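Local coordinates for OBG-type G domain-containing protein (Pyrococcus horikoshii, PDB 2E87) that binds GDP and is probably a GTP-binding protein of the Obg type, though its cellular role is unknown, at residues Val82-Asp87 / Lys237-Ala242. Sequence-based numbering, arbitrary orientation.
Sequences VDVLVD and KQAILA
Gln238 carries CG anti to its backbone N (chi1 -169°) and stays extended beyond it, which takes its amide across to helix 76-86; Asp83, with CG likewise anti to N, brings its carboxylate to meet it. The two side chains cross at about a right angle. NE2 of Gln238 donates to OD1 of Asp83 over 2.8 Å, the oxygen lying near the amide plane while the donor comes from above the carboxylate plane. Glutamine suits the place because its long neutral arm ends in two N-H groups: NE2 also bonds OE2 of Glu80, one turn before Asp83 on the same helix. Shortening this residue to an alanine is likely to leave Asp83 and Glu80 without the amide between them and to open a gap beside Val84. CG2 of Val84 lies along the glutamine chain, 3.6 Å from OE1 of Gln238, and meets CB of Ala239 at 4.0 Å; the small alanine lets the branched valine approach its helix. Aspartate suits its place because OD2 is left to accept from the backbone N of Arg88. With their short helix axes nearly antiparallel (155°), the segments join the N-terminal helical domain to helix 234-241 of the G domain, with Phe199 packing on Val84 and helix 144-156 on Val86.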
loop_
_atom_site.group_PDB
_atom_site.type_symbol
_atom_site.label_atom_id
_atom_site.label_comp_id
_atom_site.label_asym_id
_atom_site.label_seq_id
_atom_site.Cartn_x
_atom_site.Cartn_y
_atom_site.Cartn_z
ATOM N N VAL A 82 -2.403 -0.411 3.710
ATOM C CA VAL A 82 -1.353 0.232 4.499
ATOM C C VAL A 82 -1.832 0.280 5.960
ATOM O O VAL A 82 -1.088 -0.010 6.895
ATOM C CB VAL A 82 -1.081 1.689 4.024
ATOM C CG1 VAL A 82 -0.360 2.488 5.126
ATOM C CG2 VAL A 82 -0.233 1.669 2.754
ATOM N N ASP A 83 -3.094 0.658 6.132
ATOM C CA ASP A 83 -3.696 0.747 7.439
ATOM C C ASP A 83 -3.680 -0.637 8.078
ATOM O O ASP A 83 -3.367 -0.785 9.249
ATOM C CB ASP A 83 -5.132 1.262 7.303
ATOM C CG ASP A 83 -5.796 1.542 8.656
ATOM O OD1 ASP A 83 -7.030 1.656 8.681
ATOM O OD2 ASP A 83 -5.097 1.664 9.681
ATOM N N VAL A 84 -4.004 -1.662 7.299
ATOM C CA VAL A 84 -4.021 -3.017 7.829
ATOM C C VAL A 84 -2.653 -3.479 8.287
ATOM O O VAL A 84 -2.526 -4.115 9.321
ATOM C CB VAL A 84 -4.547 -4.038 6.782
ATOM C CG1 VAL A 84 -4.063 -5.438 7.113
ATOM C CG2 VAL A 84 -6.051 -4.020 6.763
ATOM N N LEU A 85 -1.628 -3.160 7.517
ATOM C CA LEU A 85 -0.279 -3.604 7.837
ATOM C C LEU A 85 0.502 -2.841 8.914
ATOM O O LEU A 85 1.272 -3.447 9.662
ATOM C CB LEU A 85 0.570 -3.626 6.560
ATOM C CG LEU A 85 0.153 -4.592 5.453
ATOM C CD1 LEU A 85 1.083 -4.459 4.263
ATOM C CD2 LEU A 85 0.191 -6.003 5.993
ATOM N N VAL A 86 0.326 -1.530 9.003
ATOM C CA VAL A 86 1.120 -0.764 9.962
ATOM C C VAL A 86 0.344 0.269 10.750
ATOM O O VAL A 86 0.917 0.967 11.587
ATOM C CB VAL A 86 2.278 -0.051 9.225
ATOM C CG1 VAL A 86 3.030 -1.053 8.373
ATOM C CG2 VAL A 86 1.744 1.066 8.326
ATOM N N ASP A 87 -0.952 0.374 10.456
ATOM C CA ASP A 87 -1.863 1.329 11.100
ATOM C C ASP A 87 -1.707 2.766 10.614
ATOM O O ASP A 87 -0.758 3.454 10.967
ATOM C CB ASP A 87 -1.724 1.311 12.630
ATOM C CG ASP A 87 -2.828 2.095 13.303
ATOM O OD1 ASP A 87 -2.637 3.290 13.597
ATOM O OD2 ASP A 87 -3.915 1.520 13.506
ATOM N N LYS A 237 -10.796 -8.623 8.300
ATOM C CA LYS A 237 -12.047 -8.274 7.662
ATOM C C LYS A 237 -11.807 -7.004 6.828
ATOM O O LYS A 237 -12.316 -6.869 5.706
ATOM C CB LYS A 237 -13.076 -8.011 8.751
ATOM C CG LYS A 237 -14.525 -8.177 8.389
ATOM C CD LYS A 237 -15.301 -8.348 9.699
ATOM C CE LYS A 237 -16.779 -8.650 9.498
ATOM N NZ LYS A 237 -17.454 -8.901 10.817
ATOM N N GLN A 238 -11.033 -6.073 7.384
ATOM C CA GLN A 238 -10.729 -4.829 6.692
ATOM C C GLN A 238 -9.861 -5.148 5.465
ATOM O O GLN A 238 -10.013 -4.529 4.415
ATOM C CB GLN A 238 -9.983 -3.869 7.628
ATOM C CG GLN A 238 -9.839 -2.421 7.122
ATOM C CD GLN A 238 -8.746 -1.635 7.864
ATOM O OE1 GLN A 238 -8.198 -2.112 8.857
ATOM N NE2 GLN A 238 -8.434 -0.428 7.382
ATOM N N ALA A 239 -8.962 -6.122 5.609
ATOM C CA ALA A 239 -8.069 -6.540 4.529
ATOM C C ALA A 239 -8.838 -7.169 3.370
ATOM O O ALA A 239 -8.489 -6.987 2.195
ATOM C CB ALA A 239 -7.045 -7.535 5.052
ATOM N N ILE A 240 -9.876 -7.924 3.720
ATOM C CA ILE A 240 -10.726 -8.599 2.745
ATOM C C ILE A 240 -11.601 -7.571 2.061
ATOM O O ILE A 240 -11.684 -7.532 0.832
ATOM C CB ILE A 240 -11.648 -9.630 3.435
ATOM C CG1 ILE A 240 -10.817 -10.781 3.995
ATOM C CG2 ILE A 240 -12.703 -10.132 2.464
ATOM C CD1 ILE A 240 -11.586 -11.614 5.016
ATOM N N LEU A 241 -12.241 -6.722 2.857
ATOM C CA LEU A 241 -13.129 -5.719 2.297
ATOM C C LEU A 241 -12.422 -4.655 1.477
ATOM O O LEU A 241 -13.074 -3.874 0.781
ATOM C CB LEU A 241 -13.955 -5.061 3.402
ATOM C CG LEU A 241 -14.904 -5.988 4.169
ATOM C CD1 LEU A 241 -15.737 -5.158 5.132
ATOM C CD2 LEU A 241 -15.810 -6.734 3.205
ATOM N N ALA A 242 -11.095 -4.623 1.560
ATOM C CA ALA A 242 -10.313 -3.666 0.790
ATOM C C ALA A 242 -10.525 -3.940 -0.708
ATOM O O ALA A 242 -10.376 -3.039 -1.537
ATOM C CB ALA A 242 -8.825 -3.787 1.139
#